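Local structure of polyhedrin (Simulium ubiquitum cypovirus, 5A9A) at residues N28-I33 with D183-S188; I38-I41 with Y47-I50; N84-P89 with E124-L129; I114-V119 with L156-Y161; D216-Q219 with C224-D227. The protein forms the crystalline matrix of the polyhedra, the microcrystalline occlusion bodies that in cypoviruses embed and shelter virus particles, and binds uridine 5'-triphosphate in these crystals. All blocks are in the same frame, centred on the assembly; numbering follows the deposited sequence.

Contact 1: residues N28-I33 with D183-S188; sequences NVQDAI and DNRYSS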
# COMPACT_ATOMS: atom_id res chain seq x y z
N ASN A 28 24.30 -0.22 9.29
CA ASN A 28 24.34 -1.63 9.67
C ASN A 28 23.74 -1.93 11.04
O ASN A 28 23.67 -3.10 11.44
CB ASN A 28 25.78 -2.14 9.61
CG ASN A 28 26.35 -2.14 8.21
OD1 ASN A 28 25.61 -2.22 7.23
ND2 ASN A 28 27.67 -2.04 8.10
N VAL A 29 23.30 -0.90 11.75
CA VAL A 29 22.56 -1.09 12.99
C VAL A 29 21.18 -1.64 12.64
O VAL A 29 20.57 -1.20 11.67
CB VAL A 29 22.40 0.23 13.76
CG1 VAL A 29 21.54 0.02 15.01
CG2 VAL A 29 23.75 0.81 14.14
N GLN A 30 20.70 -2.60 13.42
CA GLN A 30 19.38 -3.16 13.15
C GLN A 30 18.32 -2.06 13.26
O GLN A 30 18.35 -1.24 14.17
CB GLN A 30 19.06 -4.32 14.11
CG GLN A 30 19.79 -5.61 13.75
CD GLN A 30 19.37 -6.17 12.40
OE1 GLN A 30 18.22 -6.56 12.21
NE2 GLN A 30 20.31 -6.20 11.46
N ASP A 31 17.40 -2.07 12.30
CA ASP A 31 16.38 -1.03 12.16
C ASP A 31 16.94 0.29 11.63
O ASP A 31 16.27 1.33 11.67
CB ASP A 31 15.63 -0.80 13.47
CG ASP A 31 14.37 -1.65 13.57
OD1 ASP A 31 14.21 -2.58 12.75
OD2 ASP A 31 13.53 -1.40 14.47
N ALA A 32 18.16 0.26 11.11
CA ALA A 32 18.68 1.38 10.34
C ALA A 32 17.91 1.43 9.02
O ALA A 32 17.40 0.41 8.56
CB ALA A 32 20.17 1.22 10.09
N ILE A 33 17.84 2.61 8.42
CA ILE A 33 17.10 2.78 7.17
C ILE A 33 17.87 2.23 5.97
O ILE A 33 19.09 2.35 5.89
CB ILE A 33 16.77 4.26 6.92
CG1 ILE A 33 15.64 4.72 7.85
CG2 ILE A 33 16.39 4.49 5.47
CD1 ILE A 33 14.31 4.03 7.59
N ASP A 183 20.58 -14.00 14.00
CA ASP A 183 19.33 -13.67 14.70
C ASP A 183 18.23 -13.32 13.70
O ASP A 183 18.15 -12.19 13.23
CB ASP A 183 19.53 -12.51 15.67
CG ASP A 183 18.28 -12.23 16.49
OD1 ASP A 183 17.23 -12.83 16.21
OD2 ASP A 183 18.35 -11.40 17.42
N ASN A 184 17.39 -14.30 13.40
CA ASN A 184 16.25 -14.08 12.52
C ASN A 184 15.17 -13.30 13.24
O ASN A 184 14.51 -13.82 14.14
CB ASN A 184 15.69 -15.41 12.03
CG ASN A 184 14.56 -15.24 11.05
OD1 ASN A 184 14.30 -14.14 10.57
ND2 ASN A 184 13.88 -16.34 10.73
N ARG A 185 14.98 -12.04 12.85
CA ARG A 185 13.99 -11.19 13.51
C ARG A 185 12.56 -11.54 13.08
O ARG A 185 11.60 -10.92 13.53
CB ARG A 185 14.29 -9.72 13.27
CG ARG A 185 15.40 -9.19 14.17
CD ARG A 185 15.78 -7.76 13.83
NE ARG A 185 14.73 -6.81 14.17
CZ ARG A 185 14.66 -5.57 13.69
NH1 ARG A 185 15.58 -5.14 12.84
NH2 ARG A 185 13.67 -4.77 14.05
N TYR A 186 12.43 -12.53 12.21
CA TYR A 186 11.11 -13.07 11.89
C TYR A 186 10.77 -14.19 12.87
O TYR A 186 9.79 -14.91 12.69
CB TYR A 186 11.06 -13.54 10.44
CG TYR A 186 11.08 -12.36 9.51
CD1 TYR A 186 9.94 -11.61 9.29
CD2 TYR A 186 12.26 -11.96 8.88
CE1 TYR A 186 9.95 -10.51 8.46
CE2 TYR A 186 12.28 -10.86 8.05
CZ TYR A 186 11.12 -10.14 7.84
OH TYR A 186 11.14 -9.05 7.01
N SER A 187 11.60 -14.32 13.89
CA SER A 187 11.29 -15.14 15.05
C SER A 187 10.19 -14.47 15.86
O SER A 187 9.92 -13.28 15.68
CB SER A 187 12.54 -15.32 15.92
OG SER A 187 13.53 -16.06 15.23
N SER A 188 9.56 -15.22 16.75
CA SER A 188 8.43 -14.72 17.53
C SER A 188 8.79 -13.55 18.45
O SER A 188 7.93 -12.74 18.78
CB SER A 188 7.81 -15.86 18.35
OG SER A 188 7.40 -16.93 17.52
O HOH W 1 18.64 -9.49 13.54
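Gln-30 and Arg-185 face each other from two loops whose backbones stay well apart, 9.7 Å between the CA atoms of these two residues; Gln-30 lies in a type II turn from Val-29 to Ala-32, Arg-185 in a type I turn from Asn-184 to Ser-187. The contact ties the loop between helix 11-25 and strand 34-41 to the one between strand 170-176 and helix 191-197. The gap is bridged by the arginine, whose chain bends at chi3 (69°) and brings the edge of its guanidinium to the first loop. In a salt bridge, both terminal nitrogens donate to a single oxygen, Asp-31 OD1, with NH2 of Arg-185 at 2.6 Å from it and NH1 of Arg-185 at 2.9 Å. OD1 lies in the guanidinium plane, yet both nitrogens reach it from the same face of the carboxylate. NH1 of Arg-185 also donates to OE1 of Gln-30 (3.1 Å, 163° at the hydrogen), with the amide nearly perpendicular to the guanidinium. Asp-31 OD2 turns to Gln-193 of helix 191-197, while a carboxylate oxygen of Glu-56 comes close to Asp-31 OD1. Arg-185 probably offsets the negative charge gathered here, and its in-plane bonds fix the rotation of the guanidinium.

Contact 2: residues I38-I41 with Y47-I50; sequences IIFI and YRLI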
# COMPACT_ATOMS: atom_id res chain seq x y z
N ILE A 38 14.63 4.17 -7.62
CA ILE A 38 14.25 3.65 -8.93
C ILE A 38 14.25 4.81 -9.91
O ILE A 38 13.51 5.78 -9.72
CB ILE A 38 12.85 3.02 -8.92
CG1 ILE A 38 12.70 2.02 -7.77
CG2 ILE A 38 12.57 2.35 -10.26
CD1 ILE A 38 13.60 0.80 -7.87
N ILE A 39 15.07 4.72 -10.95
CA ILE A 39 15.20 5.81 -11.91
C ILE A 39 14.86 5.34 -13.32
O ILE A 39 15.51 4.45 -13.86
CB ILE A 39 16.64 6.37 -11.92
CG1 ILE A 39 17.12 6.61 -10.49
CG2 ILE A 39 16.70 7.65 -12.74
CD1 ILE A 39 18.60 6.86 -10.38
N PHE A 40 13.84 5.96 -13.92
CA PHE A 40 13.47 5.65 -15.29
C PHE A 40 14.08 6.68 -16.25
O PHE A 40 14.15 7.87 -15.93
CB PHE A 40 11.95 5.64 -15.45
CG PHE A 40 11.27 4.55 -14.69
CD1 PHE A 40 11.12 3.29 -15.25
CD2 PHE A 40 10.77 4.78 -13.42
CE1 PHE A 40 10.48 2.27 -14.55
CE2 PHE A 40 10.13 3.77 -12.72
CZ PHE A 40 9.99 2.52 -13.28
N ILE A 41 14.51 6.21 -17.41
CA ILE A 41 15.02 7.09 -18.46
C ILE A 41 14.00 7.14 -19.59
O ILE A 41 13.44 6.11 -19.96
CB ILE A 41 16.36 6.60 -19.02
CG1 ILE A 41 17.32 6.27 -17.88
CG2 ILE A 41 16.96 7.64 -19.95
CD1 ILE A 41 18.68 5.79 -18.34
N TYR A 47 14.88 12.13 -16.73
CA TYR A 47 14.69 11.08 -15.74
C TYR A 47 13.49 11.31 -14.84
O TYR A 47 13.08 12.44 -14.60
CB TYR A 47 15.95 10.96 -14.88
CG TYR A 47 17.21 10.80 -15.69
CD1 TYR A 47 17.91 11.91 -16.15
CD2 TYR A 47 17.70 9.54 -16.00
CE1 TYR A 47 19.06 11.77 -16.89
CE2 TYR A 47 18.85 9.39 -16.75
CZ TYR A 47 19.53 10.51 -17.19
OH TYR A 47 20.68 10.37 -17.93
N ARG A 48 12.93 10.21 -14.34
CA ARG A 48 11.94 10.26 -13.28
C ARG A 48 12.42 9.35 -12.16
O ARG A 48 12.61 8.15 -12.38
CB ARG A 48 10.57 9.81 -13.78
CG ARG A 48 9.45 9.99 -12.77
CD ARG A 48 8.11 9.57 -13.35
NE ARG A 48 8.09 8.16 -13.73
CZ ARG A 48 7.21 7.27 -13.29
NH1 ARG A 48 6.23 7.63 -12.47
NH2 ARG A 48 7.29 6.01 -13.69
N LEU A 49 12.63 9.91 -10.98
CA LEU A 49 13.26 9.19 -9.88
C LEU A 49 12.29 8.99 -8.72
O LEU A 49 11.68 9.94 -8.23
CB LEU A 49 14.50 9.94 -9.40
CG LEU A 49 15.38 9.24 -8.36
CD1 LEU A 49 16.81 9.74 -8.46
CD2 LEU A 49 14.84 9.44 -6.95
N ILE A 50 12.15 7.74 -8.29
CA ILE A 50 11.28 7.42 -7.16
C ILE A 50 12.11 6.92 -5.99
O ILE A 50 12.79 5.89 -6.08
CB ILE A 50 10.21 6.39 -7.53
CG1 ILE A 50 9.42 6.88 -8.75
CG2 ILE A 50 9.27 6.16 -6.36
CD1 ILE A 50 10.04 6.49 -10.08
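Ile-38 opens the antiparallel pairing with Ile-50: its N donates to Ile-50 O at 3.0 Å. In return Ile-38 O receives Ile-50 N at 2.8 Å in an almost straight bond. The CD1 methyl of Ile-50 also rests near that carbonyl. Ile-39 pairs with Leu-49 without backbone hydrogen bonds, their CA atoms 4.4 Å apart, and its two branches divide the work. CG1, set beside the backbone N (chi1 -47°), leans on Leu-49 CD1 at 3.7 Å, whereas CG2 reaches the Tyr-47 ring at CD2. Phe-40 restores the hydrogen-bonded pairing, its N and O both bonded to Arg-48. On this face the phenyl ring and the arginine side chain run side by side in the same direction, the guanidinium inclined 28° to the ring and Arg-48 NH2 3.7 Å from Phe-40 CD2. Ile-50 CD1 meets the same ring at its edge, 3.8 Å from Phe-40 CE2. The guanidinium itself is held by Asp-66 O and the Tyr-42 hydroxyl. Ile-41 ends the row alongside Tyr-47, its CG1 3.7 Å from CE2 of the tyrosine. With an angle of 165° between the strands and hydrogen-bonded pairs alternating with non-hydrogen-bonded ones, this is a regular antiparallel beta hairpin, flanked by strands 105-111 and 201-208 within the larger sheet of the polyhedrin.

Contact 3: residues N84-P89 with E124-L129; sequences NQIRRP and ENEDCL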
# COMPACT_ATOMS: atom_id res chain seq x y z
N ASN A 84 -5.02 -0.41 -23.11
CA ASN A 84 -5.96 -1.41 -23.60
C ASN A 84 -5.29 -2.34 -24.60
O ASN A 84 -5.35 -3.57 -24.47
CB ASN A 84 -7.17 -0.76 -24.26
CG ASN A 84 -8.22 -0.32 -23.26
OD1 ASN A 84 -8.31 -0.86 -22.16
ND2 ASN A 84 -9.04 0.65 -23.65
N GLN A 85 -4.67 -1.76 -25.62
CA GLN A 85 -4.04 -2.54 -26.68
C GLN A 85 -2.94 -3.44 -26.12
O GLN A 85 -2.79 -4.58 -26.55
CB GLN A 85 -3.47 -1.62 -27.76
CG GLN A 85 -2.91 -2.36 -28.96
CD GLN A 85 -3.90 -3.37 -29.52
OE1 GLN A 85 -5.11 -3.16 -29.46
NE2 GLN A 85 -3.39 -4.46 -30.06
N ILE A 86 -2.19 -2.93 -25.15
CA ILE A 86 -1.09 -3.69 -24.57
C ILE A 86 -1.59 -4.82 -23.67
O ILE A 86 -1.13 -5.96 -23.78
CB ILE A 86 -0.15 -2.78 -23.75
CG1 ILE A 86 0.50 -1.73 -24.65
CG2 ILE A 86 0.92 -3.62 -23.07
CD1 ILE A 86 1.49 -2.30 -25.64
N ARG A 87 -2.53 -4.52 -22.78
CA ARG A 87 -2.98 -5.49 -21.78
C ARG A 87 -4.20 -6.29 -22.21
O ARG A 87 -4.60 -7.24 -21.53
CB ARG A 87 -3.27 -4.79 -20.45
CG ARG A 87 -2.05 -4.20 -19.78
CD ARG A 87 -2.41 -3.59 -18.44
NE ARG A 87 -3.10 -4.54 -17.57
CZ ARG A 87 -3.96 -4.19 -16.62
NH1 ARG A 87 -4.26 -2.92 -16.41
NH2 ARG A 87 -4.53 -5.13 -15.87
N ARG A 88 -4.82 -5.90 -23.32
CA ARG A 88 -5.95 -6.65 -23.85
C ARG A 88 -6.13 -6.37 -25.34
O ARG A 88 -7.10 -5.73 -25.76
CB ARG A 88 -7.23 -6.34 -23.07
CG ARG A 88 -7.41 -4.90 -22.64
CD ARG A 88 -8.68 -4.73 -21.80
NE ARG A 88 -9.89 -5.08 -22.55
CZ ARG A 88 -10.70 -4.21 -23.13
NH1 ARG A 88 -10.45 -2.90 -23.05
NH2 ARG A 88 -11.77 -4.63 -23.79
N PRO A 89 -5.19 -6.86 -26.16
CA PRO A 89 -5.29 -6.76 -27.62
C PRO A 89 -6.49 -7.53 -28.14
O PRO A 89 -6.78 -8.59 -27.59
CB PRO A 89 -3.99 -7.41 -28.11
CG PRO A 89 -3.56 -8.30 -26.99
CD PRO A 89 -3.98 -7.59 -25.74
N GLU A 124 8.59 -7.59 -15.31
CA GLU A 124 7.41 -8.41 -15.53
C GLU A 124 6.75 -8.01 -16.84
O GLU A 124 7.14 -7.02 -17.45
CB GLU A 124 6.42 -8.21 -14.37
CG GLU A 124 7.07 -8.29 -12.99
CD GLU A 124 7.53 -9.69 -12.64
OE1 GLU A 124 7.43 -10.59 -13.50
OE2 GLU A 124 7.99 -9.89 -11.49
N ASN A 125 5.75 -8.78 -17.27
CA ASN A 125 5.01 -8.44 -18.48
C ASN A 125 3.92 -7.42 -18.16
O ASN A 125 3.89 -6.86 -17.07
CB ASN A 125 4.43 -9.69 -19.14
CG ASN A 125 3.42 -10.41 -18.27
OD1 ASN A 125 2.80 -9.82 -17.39
ND2 ASN A 125 3.25 -11.71 -18.52
N GLU A 126 3.04 -7.18 -19.13
CA GLU A 126 2.06 -6.10 -19.01
C GLU A 126 1.05 -6.32 -17.89
O GLU A 126 0.39 -5.38 -17.45
CB GLU A 126 1.34 -5.88 -20.35
CG GLU A 126 0.51 -7.06 -20.82
CD GLU A 126 1.32 -8.05 -21.65
OE1 GLU A 126 2.57 -7.98 -21.63
OE2 GLU A 126 0.70 -8.90 -22.31
N ASP A 127 0.91 -7.56 -17.43
CA ASP A 127 0.03 -7.87 -16.31
C ASP A 127 0.83 -8.02 -15.01
O ASP A 127 0.30 -8.48 -14.00
CB ASP A 127 -0.76 -9.15 -16.58
CG ASP A 127 -1.80 -8.97 -17.67
OD1 ASP A 127 -2.27 -7.83 -17.87
OD2 ASP A 127 -2.16 -9.98 -18.32
N CYS A 128 2.10 -7.63 -15.06
CA CYS A 128 3.00 -7.75 -13.92
C CYS A 128 3.10 -9.20 -13.43
O CYS A 128 3.04 -9.46 -12.23
CB CYS A 128 2.57 -6.82 -12.79
SG CYS A 128 3.96 -6.25 -11.76
N LEU A 129 3.25 -10.13 -14.37
CA LEU A 129 3.48 -11.53 -14.06
C LEU A 129 4.79 -11.97 -14.73
O LEU A 129 5.21 -11.36 -15.72
CB LEU A 129 2.32 -12.40 -14.56
CG LEU A 129 0.94 -12.14 -13.95
CD1 LEU A 129 -0.15 -12.77 -14.81
CD2 LEU A 129 0.87 -12.67 -12.52
O HOH W 2 -1.63 -8.69 -22.88
O HOH W 3 -4.71 -7.37 -18.27
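Ile-86 and Arg-87, in the last turn of helix 76-87, pack against Glu-126 and Asp-127 of a loop turn. The apolar part centres on the CB of Glu-126, which lies 3.6 Å from Ile-86 CG2 and 3.8 Å from Arg-87 CG. Glu-126 and Arg-87 run antiparallel past one another. A chi1 of 63° sets CG of Glu-126 between its backbone N and carbonyl carbon, 3.6 Å from Ile-86 O; the bend at chi2 then directs the carboxylate. The charged part is looser: Arg-87 NE points straight at Asp-127 OD1 (175°), but at 3.4 Å this is a weak hydrogen bond within a long salt bridge. The oxygen sits at the edge of the guanidinium, whose plane is turned 83° from the carboxylate. A water also links Arg-87 O to Asp-127 OD1, very close to the latter. Within the loop, Asn-125 OD1 accepts from Asp-127 N at 2.9 Å, closing an Asx turn, and from Leu-129 N on the opposite face of its amide. Stronger partners lie beyond the pair: Asn-168 binds Glu-126, and in the third subunit Lys-221 and Arg-35 bridge to Asp-127 while Asn-204 O accepts from Arg-87. The contact thus sets the C-terminal end of helix 76-87 against the loop after strand 120-124, with strand 170-176 beside that loop and the third subunit packed against both segments.

Contact 4: residues I114-V119 with L156-Y161; sequences ICWENV and LGRFLY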
# COMPACT_ATOMS: atom_id res chain seq x y z
N ILE A 114 21.82 -4.52 3.10
CA ILE A 114 20.88 -5.33 2.34
C ILE A 114 21.40 -6.76 2.12
O ILE A 114 22.57 -6.97 1.81
CB ILE A 114 20.61 -4.68 0.96
CG1 ILE A 114 19.87 -3.36 1.16
CG2 ILE A 114 19.81 -5.62 0.07
CD1 ILE A 114 19.83 -2.48 -0.07
N CYS A 115 20.51 -7.73 2.31
CA CYS A 115 20.84 -9.13 2.05
C CYS A 115 20.82 -9.38 0.55
O CYS A 115 19.79 -9.76 -0.01
CB CYS A 115 19.85 -10.06 2.75
SG CYS A 115 20.25 -11.82 2.59
N TRP A 116 21.96 -9.16 -0.09
CA TRP A 116 22.04 -9.18 -1.55
C TRP A 116 21.63 -10.53 -2.12
O TRP A 116 21.09 -10.61 -3.21
CB TRP A 116 23.45 -8.80 -1.99
CG TRP A 116 23.81 -7.42 -1.55
CD1 TRP A 116 24.72 -7.06 -0.59
CD2 TRP A 116 23.24 -6.20 -2.04
NE1 TRP A 116 24.75 -5.70 -0.46
CE2 TRP A 116 23.85 -5.14 -1.33
CE3 TRP A 116 22.27 -5.90 -3.00
CZ2 TRP A 116 23.54 -3.80 -1.57
CZ3 TRP A 116 21.95 -4.57 -3.23
CH2 TRP A 116 22.58 -3.54 -2.52
N GLU A 117 21.90 -11.59 -1.36
CA GLU A 117 21.49 -12.94 -1.74
C GLU A 117 19.98 -13.04 -1.95
O GLU A 117 19.51 -13.81 -2.78
CB GLU A 117 21.94 -13.93 -0.67
CG GLU A 117 21.10 -15.19 -0.57
CD GLU A 117 21.57 -16.11 0.55
OE1 GLU A 117 22.40 -15.67 1.37
OE2 GLU A 117 21.09 -17.26 0.61
N ASN A 118 19.21 -12.27 -1.18
CA ASN A 118 17.76 -12.36 -1.21
C ASN A 118 17.08 -11.25 -2.01
O ASN A 118 15.86 -11.18 -2.07
CB ASN A 118 17.20 -12.38 0.22
CG ASN A 118 17.32 -13.74 0.87
OD1 ASN A 118 17.96 -14.65 0.33
ND2 ASN A 118 16.72 -13.90 2.04
N VAL A 119 17.89 -10.39 -2.62
CA VAL A 119 17.37 -9.34 -3.49
C VAL A 119 16.73 -9.94 -4.74
O VAL A 119 17.27 -10.88 -5.34
CB VAL A 119 18.48 -8.35 -3.90
CG1 VAL A 119 18.03 -7.50 -5.08
CG2 VAL A 119 18.87 -7.48 -2.72
N LEU A 156 28.21 -0.63 0.77
CA LEU A 156 26.91 -0.06 1.11
C LEU A 156 25.92 -0.03 -0.06
O LEU A 156 24.71 0.02 0.16
CB LEU A 156 27.07 1.37 1.63
CG LEU A 156 27.10 1.59 3.14
CD1 LEU A 156 26.93 3.07 3.43
CD2 LEU A 156 26.01 0.79 3.84
N GLY A 157 26.42 -0.05 -1.29
CA GLY A 157 25.55 0.20 -2.43
C GLY A 157 25.89 -0.55 -3.69
O GLY A 157 27.06 -0.76 -4.03
N ARG A 158 24.84 -0.96 -4.41
CA ARG A 158 24.99 -1.58 -5.72
C ARG A 158 24.02 -0.94 -6.70
O ARG A 158 23.02 -0.35 -6.29
CB ARG A 158 24.74 -3.09 -5.62
CG ARG A 158 25.61 -3.78 -4.59
CD ARG A 158 25.64 -5.28 -4.76
NE ARG A 158 26.49 -5.92 -3.76
CZ ARG A 158 26.64 -7.24 -3.62
NH1 ARG A 158 25.99 -8.07 -4.42
NH2 ARG A 158 27.43 -7.71 -2.67
N PHE A 159 24.32 -1.06 -7.99
CA PHE A 159 23.64 -0.29 -9.02
C PHE A 159 23.31 -1.19 -10.21
O PHE A 159 24.17 -1.92 -10.70
CB PHE A 159 24.55 0.87 -9.46
CG PHE A 159 23.88 1.90 -10.32
CD1 PHE A 159 23.09 2.89 -9.75
CD2 PHE A 159 24.07 1.90 -11.68
CE1 PHE A 159 22.49 3.85 -10.54
CE2 PHE A 159 23.47 2.86 -12.48
CZ PHE A 159 22.68 3.84 -11.91
N LEU A 160 22.06 -1.15 -10.67
CA LEU A 160 21.61 -2.02 -11.76
C LEU A 160 21.04 -1.23 -12.92
O LEU A 160 20.24 -0.31 -12.73
CB LEU A 160 20.57 -3.01 -11.24
CG LEU A 160 20.02 -4.02 -12.26
CD1 LEU A 160 21.08 -5.05 -12.62
CD2 LEU A 160 18.78 -4.70 -11.71
N TYR A 161 21.44 -1.59 -14.14
CA TYR A 161 20.88 -1.00 -15.35
C TYR A 161 19.99 -2.01 -16.07
O TYR A 161 20.38 -3.16 -16.28
CB TYR A 161 21.99 -0.53 -16.29
CG TYR A 161 21.49 0.06 -17.58
CD1 TYR A 161 21.25 -0.74 -18.70
CD2 TYR A 161 21.23 1.42 -17.69
CE1 TYR A 161 20.79 -0.20 -19.88
CE2 TYR A 161 20.76 1.97 -18.87
CZ TYR A 161 20.54 1.15 -19.96
OH TYR A 161 20.08 1.70 -21.14
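Trp-116 and Arg-158 make a flat stack that is nearly the whole of this contact. The guanidinium lies on the indole with only 5° between the planes and 3.6 Å between the centres, a cation-pi arrangement in which CZ of Arg-158 stands over the five-membered ring. The rest of the arginine follows the same face. Its chain is extended from CG to NE (chi3 180°) and traverses the bicycle, so that CG of Arg-158 makes a CH-pi contact with the six-membered ring, 3.7 Å from its centroid. At the far end NH2 of Arg-158 approaches Trp-116 CD1 to 3.5 Å, and NH1 lies near Trp-116 CB. The indole is covered on its other face as well, where the carbonyl oxygen of Ile-114 stands 3.2 Å above the plane, toward the rim. Packing here is therefore close on both faces of the ring, and the positive group is probably stabilised by the pi cloud, while Arg-158 NH1 keeps a hydrogen bond to Gly-147 O.

The backbones stay apart even at the stack, the nearest CA atoms, those of Trp-116 and Arg-158, being 9.2 Å apart. No hydrogen bond joins the segments, and Leu-156 O only approaches the indole edge, 4.4 Å from Trp-116 CZ2. Toward the outside, the CB of Glu-117 points away from the strand, and the residue is exposed. The arrangement is a cation-pi stack that ties the loop between strands 105-111 and 120-124, which belong to different antiparallel sheets, to strand 157-163.

Contact 5: residues D216-Q219 with C224-D227; sequences DYMQ and CYID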
# COMPACT_ATOMS: atom_id res chain seq x y z
N ASP A 216 24.23 15.03 -9.39
CA ASP A 216 24.19 15.95 -8.25
C ASP A 216 23.26 15.43 -7.16
O ASP A 216 23.60 15.46 -5.97
CB ASP A 216 23.74 17.34 -8.73
CG ASP A 216 23.89 18.40 -7.67
OD1 ASP A 216 22.98 18.55 -6.83
OD2 ASP A 216 24.92 19.11 -7.67
N TYR A 217 22.08 14.96 -7.55
CA TYR A 217 21.10 14.42 -6.60
C TYR A 217 21.66 13.20 -5.87
O TYR A 217 21.58 13.10 -4.65
CB TYR A 217 19.81 14.03 -7.33
CG TYR A 217 18.73 13.46 -6.44
CD1 TYR A 217 17.80 14.29 -5.81
CD2 TYR A 217 18.61 12.09 -6.24
CE1 TYR A 217 16.81 13.77 -5.00
CE2 TYR A 217 17.62 11.56 -5.43
CZ TYR A 217 16.72 12.41 -4.81
OH TYR A 217 15.73 11.89 -4.01
N MET A 218 22.22 12.26 -6.63
CA MET A 218 22.72 11.02 -6.06
C MET A 218 23.86 11.31 -5.08
O MET A 218 23.97 10.68 -4.02
CB MET A 218 23.17 10.07 -7.16
CG MET A 218 22.04 9.69 -8.13
SD MET A 218 20.64 8.90 -7.31
CE MET A 218 21.33 7.28 -6.95
N GLN A 219 24.71 12.27 -5.42
CA GLN A 219 25.80 12.66 -4.55
C GLN A 219 25.30 13.43 -3.32
O GLN A 219 25.86 13.30 -2.23
CB GLN A 219 26.83 13.49 -5.33
CG GLN A 219 27.57 12.66 -6.37
CD GLN A 219 28.66 13.42 -7.10
OE1 GLN A 219 28.57 14.64 -7.28
NE2 GLN A 219 29.69 12.71 -7.53
N CYS A 224 24.37 5.40 -4.36
CA CYS A 224 25.39 5.06 -5.34
C CYS A 224 24.87 5.28 -6.76
O CYS A 224 23.68 5.09 -7.04
CB CYS A 224 25.89 3.63 -5.16
SG CYS A 224 24.75 2.32 -5.65
N TYR A 225 25.76 5.70 -7.64
CA TYR A 225 25.39 5.98 -9.01
C TYR A 225 26.56 5.73 -9.95
O TYR A 225 27.68 6.13 -9.68
CB TYR A 225 24.93 7.43 -9.16
CG TYR A 225 24.47 7.76 -10.57
CD1 TYR A 225 23.23 7.33 -11.02
CD2 TYR A 225 25.27 8.49 -11.43
CE1 TYR A 225 22.81 7.61 -12.31
CE2 TYR A 225 24.86 8.78 -12.72
CZ TYR A 225 23.62 8.34 -13.15
OH TYR A 225 23.20 8.63 -14.43
N ILE A 226 26.26 5.06 -11.06
CA ILE A 226 27.23 4.87 -12.13
C ILE A 226 26.68 5.58 -13.36
O ILE A 226 25.57 5.30 -13.79
CB ILE A 226 27.42 3.37 -12.44
CG1 ILE A 226 27.60 2.59 -11.13
CG2 ILE A 226 28.61 3.16 -13.36
CD1 ILE A 226 27.95 1.13 -11.33
N ASP A 227 27.45 6.52 -13.90
CA ASP A 227 26.94 7.37 -14.97
C ASP A 227 26.95 6.66 -16.32
O ASP A 227 27.38 5.51 -16.43
CB ASP A 227 27.70 8.69 -15.04
CG ASP A 227 29.18 8.51 -15.37
OD1 ASP A 227 29.51 7.64 -16.20
OD2 ASP A 227 30.00 9.27 -14.80
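Cys-224 O has two neighbours: Ser-109 OG, which hydrogen-bonds to it, and the CE methyl of Met-218 at 3.2 Å. The second is a close van der Waals approach, and no hydrogen bond joins the two segments. Met-218 carries the whole helical side of the contact. Its chain folds at chi2 (-59°) and again at chi3 (-73°), a double bend that curls CE back to the carbonyl while CB and CG remain available to Tyr-225. CB of Met-218 meets CB of Tyr-225 at 3.8 Å, and CG of Met-218 lies 3.9 Å from Tyr-225 CD1. The two side chains cross at about a right angle, and CB and CG of the methionine touch the base of the tyrosine and the near part of its ring. The far end of Tyr-225 is fixed by another group, its hydroxyl being hydrogen-bonded to Glu-211 at the start of the same helix. Phe-159 meets the tyrosine ring with the planes at about 80°. The chain turns back just after helix 211-221, so that strand 225-226, which pairs with strand 232-234, packs against the helix through Met-218; this residue also reaches Leu-49 of strand 47-54 and Ser-109 of strand 105-111 in the six-stranded sheet.

In the fold
Contacts 2, 4 and 5 gather around the six-stranded antiparallel sheet. Contact 2 joins two of its strands and contact 4 reaches it through strand 157-163. Contact 5, its centre about 12 Å from that of contact 2 and about 16 Å from that of contact 4, touches both: Leu-49 CD1 lies 3.6 Å from Tyr-217 CE2, and Phe-159 lies against 224-227. Contacts 1 and 3 are peripheral, their centres about 37 Å apart, and both touch the third subunit. Along the chain, contact 1 spans contacts 2, 3 and 4, the last two interleave, and contact 5 follows. The sheet thus supplies a common core, while outlying loops and a helix end take part in the packing between subunits.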